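Local coordinates for protein uncharacterized HTH-type transcriptional regulator ygaV (Escherichia coli K12, PDB 3CUO) that regulates gene expression in response to sulfide as an ArsR-type winged helix-turn-helix transcription factor, acting as both repressor and activator, at residues Ser70-Ala74 with Gln75-Tyr79; Gln57-Ala60 with Arg61-Asp64; His23-Arg26 with Leu27-Leu30; Thr2-Ala5 with Gln6-Ser10; Ala41-Leu44 with Thr45-Gly49. All coordinates share one frame; numbering follows the deposited sequence.

Interaction 1 (Ser70-Ala74 with Gln75-Tyr79); sequences SQRDA and QRILY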
loop_
_atom_site.group_PDB
_atom_site.type_symbol
_atom_site.label_atom_id
_atom_site.label_comp_id
_atom_site.label_asym_id
_atom_site.label_seq_id
_atom_site.Cartn_x
_atom_site.Cartn_y
_atom_site.Cartn_z
ATOM N N SER A 70 1.058 -15.624 14.747
ATOM C CA SER A 70 0.408 -15.760 16.013
ATOM C C SER A 70 1.030 -16.875 16.849
ATOM O O SER A 70 1.599 -17.868 16.339
ATOM C CB SER A 70 -1.116 -15.890 15.834
ATOM O OG SER A 70 -1.453 -17.065 15.135
ATOM N N GLN A 71 0.950 -16.689 18.167
ATOM C CA GLN A 71 1.360 -17.707 19.130
ATOM C C GLN A 71 0.233 -17.983 20.075
ATOM O O GLN A 71 -0.288 -17.040 20.663
ATOM C CB GLN A 71 2.593 -17.239 19.901
ATOM C CG GLN A 71 3.742 -16.745 18.980
ATOM C CD GLN A 71 4.859 -17.781 18.698
ATOM O OE1 GLN A 71 5.344 -18.470 19.625
ATOM N NE2 GLN A 71 5.308 -17.849 17.442
ATOM N N ARG A 72 -0.120 -19.251 20.255
ATOM C CA ARG A 72 -1.297 -19.675 20.997
ATOM C C ARG A 72 -0.932 -20.636 22.136
ATOM O O ARG A 72 -0.145 -21.561 21.961
ATOM C CB ARG A 72 -2.343 -20.426 20.126
ATOM C CG ARG A 72 -3.712 -20.354 20.805
ATOM C CD ARG A 72 -4.626 -21.521 20.724
ATOM N NE ARG A 72 -5.052 -21.679 19.350
ATOM C CZ ARG A 72 -6.056 -22.462 18.974
ATOM N NH1 ARG A 72 -6.768 -23.131 19.884
ATOM N NH2 ARG A 72 -6.337 -22.577 17.685
ATOM N N ASP A 73 -1.553 -20.416 23.273
ATOM C CA ASP A 73 -1.470 -21.357 24.413
ATOM C C ASP A 73 -2.885 -21.586 24.941
ATOM O O ASP A 73 -3.857 -21.213 24.278
ATOM C CB ASP A 73 -0.484 -20.844 25.464
ATOM C CG ASP A 73 -0.940 -19.547 26.152
ATOM O OD1 ASP A 73 -2.082 -19.094 26.007
ATOM O OD2 ASP A 73 -0.118 -18.966 26.864
ATOM N N ALA A 74 -3.025 -22.195 26.103
ATOM C CA ALA A 74 -4.362 -22.491 26.648
ATOM C C ALA A 74 -5.155 -21.244 26.938
ATOM O O ALA A 74 -6.376 -21.303 26.955
ATOM C CB ALA A 74 -4.279 -23.308 27.921
ATOM N N GLN A 75 -4.487 -20.115 27.162
ATOM C CA GLN A 75 -5.157 -18.945 27.650
ATOM C C GLN A 75 -5.413 -17.873 26.596
ATOM O O GLN A 75 -6.442 -17.209 26.647
ATOM C CB GLN A 75 -4.349 -18.357 28.818
ATOM C CG GLN A 75 -4.008 -19.345 29.944
ATOM C CD GLN A 75 -5.225 -20.084 30.534
ATOM O OE1 GLN A 75 -5.110 -21.240 30.975
ATOM N NE2 GLN A 75 -6.384 -19.420 30.547
ATOM N N ARG A 76 -4.476 -17.670 25.670
ATOM C CA ARG A 76 -4.516 -16.530 24.769
ATOM C C ARG A 76 -3.752 -16.800 23.466
ATOM O O ARG A 76 -2.987 -17.763 23.380
ATOM C CB ARG A 76 -3.863 -15.326 25.468
ATOM C CG ARG A 76 -2.665 -15.810 26.341
ATOM C CD ARG A 76 -1.524 -14.798 26.393
ATOM N NE ARG A 76 -0.240 -15.374 26.872
ATOM C CZ ARG A 76 0.621 -16.120 26.167
ATOM N NH1 ARG A 76 0.380 -16.520 24.887
ATOM N NH2 ARG A 76 1.767 -16.484 26.756
ATOM N N ILE A 77 -4.050 -15.961 22.483
ATOM C CA ILE A 77 -3.321 -15.836 21.231
ATOM C C ILE A 77 -2.727 -14.458 21.216
ATOM O O ILE A 77 -3.431 -13.445 21.474
ATOM C CB ILE A 77 -4.214 -16.002 19.975
ATOM C CG1 ILE A 77 -5.017 -17.287 20.014
ATOM C CG2 ILE A 77 -3.414 -15.884 18.658
ATOM C CD1 ILE A 77 -6.480 -17.039 19.786
ATOM N N LEU A 78 -1.464 -14.413 20.841
ATOM C CA LEU A 78 -0.704 -13.193 20.713
ATOM C C LEU A 78 -0.182 -13.083 19.278
ATOM O O LEU A 78 0.183 -14.077 18.684
ATOM C CB LEU A 78 0.495 -13.255 21.670
ATOM C CG LEU A 78 0.204 -13.557 23.157
ATOM C CD1 LEU A 78 1.508 -13.652 23.975
ATOM C CD2 LEU A 78 -0.771 -12.509 23.785
ATOM N N TYR A 79 -0.072 -11.846 18.782
ATOM C CA TYR A 79 0.240 -11.550 17.456
ATOM C C TYR A 79 1.512 -10.691 17.377
ATOM O O TYR A 79 1.787 -9.873 18.273
ATOM C CB TYR A 79 -0.950 -10.798 16.793
ATOM C CG TYR A 79 -2.257 -11.574 16.829
ATOM C CD1 TYR A 79 -2.635 -12.360 15.764
ATOM C CD2 TYR A 79 -3.088 -11.522 17.924
ATOM C CE1 TYR A 79 -3.805 -13.078 15.800
ATOM C CE2 TYR A 79 -4.269 -12.261 17.963
ATOM C CZ TYR A 79 -4.608 -13.025 16.866
ATOM O OH TYR A 79 -5.799 -13.747 16.811
#
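Asp73 grips the start of the returning chain with both carboxylate oxygens. Its OD1 accepts two backbone N-H groups: Arg76 N lies 2.8 Å from Asp73 OD1 and approaches nearly along its C-O bond, whereas Gln75 N, 2.9 Å from the same oxygen, reaches it from above the carboxylate plane. Asp73 OD2 sits over the centre of one face of the Arg76 guanidinium, 3.1 Å from Arg76 NH2. No N-H points at it, so this salt bridge rests on charge alone; Leu78 CD1 covers the opposite face toward its rim. With chi1 at 66°, Asp73 CG is wedged between its own N and carbonyl carbon, a rotation that turns the carboxylate back over the turn. With an alanine here, the two turn amides would probably lose their shared acceptor and the Arg76 guanidinium its opposite charge. Behind this turn, Asp73 N donates to Arg76 O (3.0 Å), and the antiparallel strands then pair Gln71 with Leu78 through two nearly straight bonds, Gln71 N to Leu78 O being 2.8 Å. On the face holding Ser70, Arg72, Ile77 and Tyr79, the aliphatic part of Arg72 runs alongside Ile77, CG to CG1 3.4 Å, and Ile77 CG2 meets Ser70 CB at 3.6 Å. This is the beta hairpin that forms the wing of an ArsR-type winged helix. The turn lies at the surface, while the base is fixed inward: Ser70 OG bonds Arg63 of helix 52-64, Tyr79 packs on Leu59 of that helix, and its backbone pairs with Thr39 of strand 39-40.

Interaction 2 (Gln57-Ala60 with Arg61-Asp64); sequences QHLA and RMRD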
loop_
_atom_site.group_PDB
_atom_site.type_symbol
_atom_site.label_atom_id
_atom_site.label_comp_id
_atom_site.label_asym_id
_atom_site.label_seq_id
_atom_site.Cartn_x
_atom_site.Cartn_y
_atom_site.Cartn_z
ATOM N N GLN A 57 -11.055 -10.874 13.300
ATOM C CA GLN A 57 -11.192 -11.168 11.859
ATOM C C GLN A 57 -10.143 -10.480 11.055
ATOM O O GLN A 57 -9.619 -11.093 10.184
ATOM C CB GLN A 57 -12.568 -10.761 11.252
ATOM C CG GLN A 57 -13.560 -11.903 11.199
ATOM C CD GLN A 57 -14.984 -11.425 11.195
ATOM O OE1 GLN A 57 -15.912 -12.107 11.706
ATOM N NE2 GLN A 57 -15.179 -10.226 10.673
ATOM N N HIS A 58 -9.878 -9.202 11.308
ATOM C CA HIS A 58 -8.776 -8.495 10.641
ATOM C C HIS A 58 -7.461 -9.275 10.912
ATOM O O HIS A 58 -6.717 -9.580 10.010
ATOM C CB HIS A 58 -8.620 -7.031 11.115
ATOM C CG HIS A 58 -9.664 -6.066 10.576
ATOM N ND1 HIS A 58 -9.644 -5.564 9.289
ATOM C CD2 HIS A 58 -10.697 -5.451 11.188
ATOM C CE1 HIS A 58 -10.636 -4.706 9.119
ATOM N NE2 HIS A 58 -11.295 -4.622 10.259
ATOM N N LEU A 59 -7.189 -9.599 12.154
ATOM C CA LEU A 59 -5.965 -10.368 12.482
ATOM C C LEU A 59 -5.800 -11.692 11.722
ATOM O O LEU A 59 -4.702 -11.985 11.250
ATOM C CB LEU A 59 -5.924 -10.663 13.974
ATOM C CG LEU A 59 -5.667 -9.379 14.751
ATOM C CD1 LEU A 59 -6.152 -9.525 16.192
ATOM C CD2 LEU A 59 -4.195 -8.933 14.639
ATOM N N ALA A 60 -6.875 -12.484 11.656
ATOM C CA ALA A 60 -6.890 -13.783 10.953
ATOM C C ALA A 60 -6.634 -13.605 9.501
ATOM O O ALA A 60 -5.803 -14.305 8.897
ATOM C CB ALA A 60 -8.246 -14.557 11.192
ATOM N N ARG A 61 -7.260 -12.574 8.922
ATOM C CA ARG A 61 -7.018 -12.284 7.533
ATOM C C ARG A 61 -5.587 -11.791 7.279
ATOM O O ARG A 61 -4.986 -12.215 6.323
ATOM C CB ARG A 61 -8.059 -11.268 6.971
ATOM C CG ARG A 61 -9.550 -11.623 7.305
ATOM C CD ARG A 61 -10.487 -10.679 6.550
ATOM N NE ARG A 61 -11.855 -10.480 7.094
ATOM C CZ ARG A 61 -12.357 -9.305 7.544
ATOM N NH1 ARG A 61 -11.635 -8.182 7.612
ATOM N NH2 ARG A 61 -13.614 -9.269 7.995
ATOM N N MET A 62 -5.041 -10.912 8.111
ATOM C CA MET A 62 -3.666 -10.476 7.909
ATOM C C MET A 62 -2.649 -11.619 8.088
ATOM O O MET A 62 -1.633 -11.653 7.423
ATOM C CB MET A 62 -3.346 -9.315 8.847
ATOM C CG MET A 62 -3.972 -7.995 8.395
ATOM S SD MET A 62 -3.404 -6.504 9.261
ATOM C CE MET A 62 -4.448 -6.889 10.658
ATOM N N ARG A 63 -2.944 -12.555 8.970
ATOM C CA ARG A 63 -2.065 -13.752 9.170
ATOM C C ARG A 63 -2.081 -14.590 7.904
ATOM O O ARG A 63 -1.047 -15.004 7.407
ATOM C CB ARG A 63 -2.541 -14.575 10.372
ATOM C CG ARG A 63 -1.548 -15.740 10.742
ATOM C CD ARG A 63 -2.047 -16.564 11.866
ATOM N NE ARG A 63 -3.430 -16.978 11.670
ATOM C CZ ARG A 63 -4.381 -16.951 12.596
ATOM N NH1 ARG A 63 -4.128 -16.543 13.831
ATOM N NH2 ARG A 63 -5.603 -17.316 12.269
ATOM N N ASP A 64 -3.287 -14.858 7.415
ATOM C CA ASP A 64 -3.487 -15.544 6.133
ATOM C C ASP A 64 -2.815 -14.867 4.963
ATOM O O ASP A 64 -2.392 -15.535 4.087
ATOM C CB ASP A 64 -4.944 -15.627 5.749
ATOM C CG ASP A 64 -5.697 -16.621 6.540
ATOM O OD1 ASP A 64 -5.132 -17.659 6.985
ATOM O OD2 ASP A 64 -6.914 -16.360 6.679
#
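Residues Gln57-Ala60 and Arg61-Asp64 are joined by four successive i to i+4 backbone bonds, from Arg61 N to Gln57 O through to Asp64 N to Ala60 O, in the last two turns of helix 52-64. This helix is the second of the predicted helix-turn-helix and, as in other ArsR-type regulators, probably the recognition helix. Its inner face carries His58, Leu59 and Met62. The Met62 chain bends at chi3 (-78°), which curls CE back to 3.6 Å from His58 O and 4.5 Å from Leu59 CD2; beyond them lie Ile29 of helix 24-33 and Ile68 of strand 68-72. On the outer side, Arg61 runs extended from CG to NE back along the helix, and its guanidinium takes Gln57 CB over one face. The two side chains cross at a slant, amide and guanidinium planes 40° apart. Two donors, Gln57 NE2 and Arg61 NH2, are close without bonding. Arg63, CG anti to its backbone N and bent at chi3, takes Ala60 CA over one guanidinium face besides bonding Ser70. The His58 ring is held through ND1 by Arg26 NE, and Arg61 NH1 lies over one ring face, 3.7 Å from His58 ND1, with ring and guanidinium planes 74° apart.

Interaction 3 (His23-Arg26 with Leu27-Leu30); sequences HPKR and LLIL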
loop_
_atom_site.group_PDB
_atom_site.type_symbol
_atom_site.label_atom_id
_atom_site.label_comp_id
_atom_site.label_asym_id
_atom_site.label_seq_id
_atom_site.Cartn_x
_atom_site.Cartn_y
_atom_site.Cartn_z
ATOM N N HIS A 23 -6.431 -0.729 5.031
ATOM C CA HIS A 23 -7.560 -0.453 5.929
ATOM C C HIS A 23 -6.975 0.339 7.082
ATOM O O HIS A 23 -5.856 0.049 7.491
ATOM C CB HIS A 23 -8.193 -1.737 6.394
ATOM C CG HIS A 23 -9.453 -1.542 7.195
ATOM N ND1 HIS A 23 -9.468 -0.975 8.456
ATOM C CD2 HIS A 23 -10.733 -1.881 6.914
ATOM C CE1 HIS A 23 -10.711 -0.907 8.886
ATOM N NE2 HIS A 23 -11.494 -1.482 7.986
ATOM N N PRO A 24 -7.644 1.456 7.480
ATOM C CA PRO A 24 -7.034 2.272 8.502
ATOM C C PRO A 24 -6.778 1.554 9.840
ATOM O O PRO A 24 -5.775 1.799 10.495
ATOM C CB PRO A 24 -8.070 3.432 8.698
ATOM C CG PRO A 24 -9.284 2.996 7.945
ATOM C CD PRO A 24 -8.906 2.049 6.951
ATOM N N LYS A 25 -7.705 0.723 10.259
ATOM C CA LYS A 25 -7.599 0.033 11.529
ATOM C C LYS A 25 -6.523 -1.068 11.448
ATOM O O LYS A 25 -5.835 -1.321 12.425
ATOM C CB LYS A 25 -8.960 -0.550 11.916
ATOM C CG LYS A 25 -10.084 0.476 12.065
ATOM C CD LYS A 25 -9.760 1.487 13.129
ATOM C CE LYS A 25 -10.920 2.518 13.351
ATOM N NZ LYS A 25 -11.367 3.001 12.032
ATOM N N ARG A 26 -6.367 -1.680 10.273
ATOM C CA ARG A 26 -5.242 -2.575 10.035
ATOM C C ARG A 26 -3.904 -1.831 10.132
ATOM O O ARG A 26 -2.982 -2.339 10.677
ATOM C CB ARG A 26 -5.374 -3.263 8.704
ATOM C CG ARG A 26 -6.523 -4.171 8.593
ATOM C CD ARG A 26 -6.345 -5.057 7.393
ATOM N NE ARG A 26 -7.453 -5.983 7.328
ATOM C CZ ARG A 26 -7.598 -6.927 6.410
ATOM N NH1 ARG A 26 -6.704 -7.126 5.497
ATOM N NH2 ARG A 26 -8.654 -7.707 6.432
ATOM N N LEU A 27 -3.819 -0.589 9.682
ATOM C CA LEU A 27 -2.592 0.172 9.870
ATOM C C LEU A 27 -2.312 0.466 11.311
ATOM O O LEU A 27 -1.164 0.394 11.725
ATOM C CB LEU A 27 -2.581 1.532 9.096
ATOM C CG LEU A 27 -2.448 1.426 7.595
ATOM C CD1 LEU A 27 -2.500 2.857 7.032
ATOM C CD2 LEU A 27 -1.168 0.650 7.076
ATOM N N LEU A 28 -3.322 0.837 12.073
ATOM C CA LEU A 28 -3.122 1.067 13.537
ATOM C C LEU A 28 -2.656 -0.184 14.216
ATOM O O LEU A 28 -1.740 -0.172 15.046
ATOM C CB LEU A 28 -4.436 1.532 14.179
ATOM C CG LEU A 28 -5.093 2.778 13.629
ATOM C CD1 LEU A 28 -6.310 3.197 14.427
ATOM C CD2 LEU A 28 -4.023 3.875 13.628
ATOM N N ILE A 29 -3.235 -1.304 13.820
ATOM C CA ILE A 29 -2.821 -2.645 14.363
ATOM C C ILE A 29 -1.351 -2.900 14.114
ATOM O O ILE A 29 -0.571 -3.275 15.054
ATOM C CB ILE A 29 -3.655 -3.778 13.771
ATOM C CG1 ILE A 29 -5.046 -3.855 14.371
ATOM C CG2 ILE A 29 -2.976 -5.222 13.946
ATOM C CD1 ILE A 29 -5.996 -4.822 13.536
ATOM N N LEU A 30 -0.967 -2.776 12.857
ATOM C CA LEU A 30 0.437 -2.966 12.425
ATOM C C LEU A 30 1.364 -1.971 13.081
ATOM O O LEU A 30 2.414 -2.372 13.518
ATOM C CB LEU A 30 0.569 -2.965 10.905
ATOM C CG LEU A 30 -0.229 -4.003 10.149
ATOM C CD1 LEU A 30 -0.190 -3.719 8.642
ATOM C CD2 LEU A 30 0.257 -5.422 10.424
#
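Lys25 and Leu28 meet because both chains leave the helix in the same sense, CG anti to the carbonyl carbon in each (chi1 -60° and -57°); a further bend at chi2 of Lys25 lays its CD beside Leu28 CD1, 4.1 Å away. The two run alongside each other, pointing the same way. One residue before the helix, His23 has CG anti to its backbone N (chi1 -174°), and this swings the imidazole forward over the first turn. There His23 ND1 accepts from Lys25 N at 3.0 Å, in the plane of the ring, as an N-cap; His23 O in turn receives Leu27 N, the first i to i+4 bond of helix 24-33. Leu28, Ile29 and Leu30 each lean a gamma carbon on a carbonyl oxygen one turn back: Leu28 CG lies 3.4 Å from Pro24 O, and Leu30 CG 3.3 Å from Arg26 O. In this ArsR-type winged-helix fold the helix runs through the hydrophobic core. Ile29 touches Thr48 of helix 41-48, and Leu30 meets Val86 and Ile90 of helix 84-97, while Leu27 and Leu28 also pack on Ala14 and Leu4 of the second subunit. Arg26 extends to bond the carbonyl of Ala20, with His58 as its other partner. As an acceptor His23 ND1 would carry no proton, so the ring is probably neutral here, and protonation at ND1 would be likely to cost the cap.

Interaction 4 (Thr2-Ala5 with Gln6-Ser10); sequences TELA and QLQAS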
loop_
_atom_site.group_PDB
_atom_site.type_symbol
_atom_site.label_atom_id
_atom_site.label_comp_id
_atom_site.label_asym_id
_atom_site.label_seq_id
_atom_site.Cartn_x
_atom_site.Cartn_y
_atom_site.Cartn_z
ATOM N N THR A 2 13.251 1.394 -15.606
ATOM C CA THR A 2 14.012 0.645 -14.612
ATOM C C THR A 2 13.151 0.217 -13.443
ATOM O O THR A 2 13.294 -0.927 -12.958
ATOM C CB THR A 2 15.187 1.462 -14.069
ATOM O OG1 THR A 2 16.028 1.816 -15.156
ATOM C CG2 THR A 2 15.996 0.674 -13.057
ATOM N N GLU A 3 12.269 1.111 -12.961
ATOM C CA GLU A 3 11.384 0.731 -11.879
ATOM C C GLU A 3 10.489 -0.385 -12.353
ATOM O O GLU A 3 10.182 -1.323 -11.609
ATOM C CB GLU A 3 10.475 1.888 -11.407
ATOM C CG GLU A 3 11.109 2.851 -10.459
ATOM C CD GLU A 3 12.215 3.706 -11.088
ATOM O OE1 GLU A 3 12.223 3.966 -12.311
ATOM O OE2 GLU A 3 13.075 4.160 -10.310
ATOM N N LEU A 4 10.010 -0.246 -13.584
ATOM C CA LEU A 4 9.129 -1.238 -14.149
ATOM C C LEU A 4 9.851 -2.587 -14.224
ATOM O O LEU A 4 9.278 -3.623 -13.860
ATOM C CB LEU A 4 8.649 -0.794 -15.532
ATOM C CG LEU A 4 7.688 -1.785 -16.166
ATOM C CD1 LEU A 4 6.486 -1.899 -15.317
ATOM C CD2 LEU A 4 7.309 -1.421 -17.595
ATOM N N ALA A 5 11.091 -2.583 -14.718
ATOM C CA ALA A 5 11.862 -3.809 -14.891
ATOM C C ALA A 5 12.180 -4.495 -13.525
ATOM O O ALA A 5 12.161 -5.734 -13.386
ATOM C CB ALA A 5 13.128 -3.496 -15.691
ATOM N N GLN A 6 12.392 -3.707 -12.472
ATOM C CA GLN A 6 12.728 -4.318 -11.181
ATOM C C GLN A 6 11.510 -4.900 -10.501
ATOM O O GLN A 6 11.602 -5.955 -9.860
ATOM C CB GLN A 6 13.345 -3.291 -10.268
ATOM C CG GLN A 6 14.712 -2.793 -10.722
ATOM C CD GLN A 6 15.098 -1.557 -9.920
ATOM O OE1 GLN A 6 14.529 -0.457 -10.104
ATOM N NE2 GLN A 6 16.044 -1.742 -8.991
ATOM N N LEU A 7 10.354 -4.257 -10.668
ATOM C CA LEU A 7 9.238 -4.638 -9.895
ATOM C C LEU A 7 8.204 -5.422 -10.623
ATOM O O LEU A 7 7.278 -5.935 -9.992
ATOM C CB LEU A 7 8.584 -3.339 -9.312
ATOM C CG LEU A 7 7.876 -3.366 -7.988
ATOM C CD1 LEU A 7 8.783 -3.955 -6.958
ATOM C CD2 LEU A 7 7.414 -1.900 -7.674
ATOM N N GLN A 8 8.245 -5.482 -11.947
ATOM C CA GLN A 8 7.072 -6.019 -12.622
ATOM C C GLN A 8 6.796 -7.468 -12.310
ATOM O O GLN A 8 5.635 -7.864 -12.173
ATOM C CB GLN A 8 7.107 -5.793 -14.149
ATOM C CG GLN A 8 8.217 -6.486 -14.899
ATOM C CD GLN A 8 8.215 -6.051 -16.376
ATOM O OE1 GLN A 8 7.268 -5.404 -16.834
ATOM N NE2 GLN A 8 9.254 -6.428 -17.117
ATOM N N ALA A 9 7.846 -8.277 -12.185
ATOM C CA ALA A 9 7.658 -9.694 -11.808
ATOM C C ALA A 9 7.100 -9.861 -10.404
ATOM O O ALA A 9 6.679 -10.945 -10.050
ATOM C CB ALA A 9 8.962 -10.428 -11.923
ATOM N N SER A 10 7.081 -8.781 -9.614
ATOM C CA SER A 10 6.620 -8.788 -8.213
ATOM C C SER A 10 5.336 -8.017 -7.983
ATOM O O SER A 10 4.869 -7.846 -6.811
ATOM C CB SER A 10 7.680 -8.106 -7.346
ATOM O OG SER A 10 8.774 -8.939 -7.168
#
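Gln6 folds back over the first turn onto Thr2. Its CB lies 3.6 Å from Thr2 O, and CG comes closer, 3.2 Å from the same oxygen, because chi1 (-67°) sets CG anti to the carbonyl carbon and directs the chain toward the N-terminal end. Beyond CG the chain is extended: CD is 4.0 Å from Thr2 CG2, and the two side chains cross at a slant. Under these atoms, Gln6 N donates to Thr2 O at 3.0 Å. Replacing Gln6 with an alanine would probably uncover Thr2 CG2 and the Thr2 carbonyl. The residues belong to the short N-terminal helix 2-7, which stands well away from the centre of its own chain and lies against the other copy in the dimer. There Glu3 makes a salt bridge with Lys94 of the second subunit, Leu4 packs on its Ile47, and Leu7 on its Cys31. Further along, Leu7 N bonds Glu3 O and Gln8 N bonds Leu4 O. The Gln8 side chain also turns back, with CB 3.1 Å from Leu4 O and its amide end crossing the Leu4 branch, where OE1 approaches Leu4 CG at 3.7 Å.

Interaction 5 (Ala41-Leu44 with Thr45-Gly49); sequences AGEL and TRITG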
loop_
_atom_site.group_PDB
_atom_site.type_symbol
_atom_site.label_atom_id
_atom_site.label_comp_id
_atom_site.label_asym_id
_atom_site.label_seq_id
_atom_site.Cartn_x
_atom_site.Cartn_y
_atom_site.Cartn_z
ATOM N N ALA A 41 -5.235 -9.787 21.101
ATOM C CA ALA A 41 -6.416 -9.193 20.458
ATOM C C ALA A 41 -7.166 -8.141 21.284
ATOM O O ALA A 41 -7.615 -7.127 20.764
ATOM C CB ALA A 41 -7.348 -10.287 20.003
ATOM N N GLY A 42 -7.361 -8.390 22.581
ATOM C CA GLY A 42 -8.014 -7.430 23.441
ATOM C C GLY A 42 -7.318 -6.074 23.527
ATOM O O GLY A 42 -7.964 -5.076 23.570
ATOM N N GLU A 43 -5.986 -6.039 23.563
ATOM C CA GLU A 43 -5.272 -4.734 23.540
ATOM C C GLU A 43 -5.510 -4.037 22.182
ATOM O O GLU A 43 -5.769 -2.824 22.099
ATOM C CB GLU A 43 -3.778 -4.953 23.819
ATOM C CG GLU A 43 -3.006 -3.626 23.910
ATOM C CD GLU A 43 -1.593 -3.772 24.533
ATOM O OE1 GLU A 43 -1.167 -4.914 24.834
ATOM O OE2 GLU A 43 -0.915 -2.729 24.702
ATOM N N LEU A 44 -5.516 -4.813 21.117
ATOM C CA LEU A 44 -5.648 -4.243 19.751
ATOM C C LEU A 44 -7.087 -3.758 19.552
ATOM O O LEU A 44 -7.373 -2.705 18.944
ATOM C CB LEU A 44 -5.231 -5.286 18.718
ATOM C CG LEU A 44 -3.736 -5.735 18.699
ATOM C CD1 LEU A 44 -3.401 -6.984 17.905
ATOM C CD2 LEU A 44 -2.834 -4.606 18.242
ATOM N N THR A 45 -8.020 -4.509 20.126
ATOM C CA THR A 45 -9.420 -4.137 20.108
ATOM C C THR A 45 -9.538 -2.807 20.732
ATOM O O THR A 45 -10.203 -1.929 20.225
ATOM C CB THR A 45 -10.319 -5.199 20.873
ATOM O OG1 THR A 45 -10.317 -6.394 20.114
ATOM C CG2 THR A 45 -11.748 -4.686 21.057
ATOM N N ARG A 46 -8.894 -2.647 21.871
ATOM C CA ARG A 46 -8.998 -1.381 22.565
ATOM C C ARG A 46 -8.427 -0.197 21.818
ATOM O O ARG A 46 -8.830 0.912 22.073
ATOM C CB ARG A 46 -8.306 -1.431 23.930
ATOM C CG ARG A 46 -8.431 -0.039 24.591
ATOM C CD ARG A 46 -7.996 0.079 25.996
ATOM N NE ARG A 46 -6.550 -0.077 26.078
ATOM C CZ ARG A 46 -5.988 -1.182 26.465
ATOM N NH1 ARG A 46 -6.782 -2.183 26.751
ATOM N NH2 ARG A 46 -4.676 -1.320 26.524
ATOM N N ILE A 47 -7.464 -0.405 20.917
ATOM C CA ILE A 47 -6.813 0.704 20.230
ATOM C C ILE A 47 -7.386 0.985 18.828
ATOM O O ILE A 47 -7.273 2.090 18.349
ATOM C CB ILE A 47 -5.285 0.475 20.162
ATOM C CG1 ILE A 47 -4.671 0.353 21.551
ATOM C CG2 ILE A 47 -4.632 1.601 19.477
ATOM C CD1 ILE A 47 -3.321 -0.395 21.468
ATOM N N THR A 48 -8.009 -0.002 18.193
ATOM C CA THR A 48 -8.718 0.202 16.939
ATOM C C THR A 48 -10.088 0.823 17.112
ATOM O O THR A 48 -10.658 1.349 16.145
ATOM C CB THR A 48 -8.959 -1.107 16.248
ATOM O OG1 THR A 48 -9.766 -1.984 17.080
ATOM C CG2 THR A 48 -7.601 -1.762 15.954
ATOM N N GLY A 49 -10.644 0.719 18.315
ATOM C CA GLY A 49 -12.038 1.088 18.563
ATOM C C GLY A 49 -13.034 0.091 17.957
ATOM O O GLY A 49 -14.237 0.310 17.989
#
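Thr45 closes on Ala41 with two bonds to one oxygen: Thr45 N lies 2.7 Å from Ala41 O, and Thr45 OG1 adds a second donor at 2.9 Å from Ala41 O, coming from above the carbonyl plane. The segments form helix 41-48, the first helix of the predicted helix-turn-helix in this ArsR-type domain. The hydroxyl reaches the carbonyl because chi1 (-68°) places OG1 anti to its own carbonyl carbon, turned back along the helix; it also bonds Thr55 OG1 of helix 52-64. This inner side is closely packed. Leu44 lies against Met32 and Leu33 of helix 24-33 and against Leu59 of helix 52-64, and Thr48 touches Thr55. The outer side is looser. Glu43 and Arg46 cross with their flat groups 24° apart, and Arg46 NH2 comes within 3.9 Å of Glu43 CG; the charges attract only at longer range, Glu43 OE2 to Arg46 NH2 being 4.4 Å. At the edge between the two sides, Ile47 lies alongside Glu43, CD1 to CG 4.1 Å, and packs on Met32. Toward its last turn the helix tightens: Ile47 N bonds Leu44 O besides a weak bond to Glu43 O, and Gly49 then leaves the helix with positive phi. Thr48 OG1 bonds Leu50 N, tying this end to the turn before the next helix. Leu44 O is thus shared, taking Thr48 N at 2.9 Å nearly head-on and Ile47 N from well above the carbonyl plane, with Thr48 CG2 packed 3.1 Å from the same oxygen.

Along the chain the contacts come in the order 4, 3, 5, 2, 1. Interactions 3, 5 and 2 lie on helices 24-33, 41-48 and 52-64, their centres 11 to 14 Å apart and each touching the other two; the latter two helices make up the predicted helix-turn-helix. Interaction 1, the hairpin of strands 68-72 and 77-81, follows helix 52-64, its centre 14 Å from that of interaction 2, and also touches interaction 5. These four belong to one winged-helix domain. Interaction 4 stands apart, 38 Å between centres from interaction 1, and packs on the second subunit, whose own N-terminal helix meets interactions 3 and 5 through Leu4, consistent with this helix helping to join the two subunits.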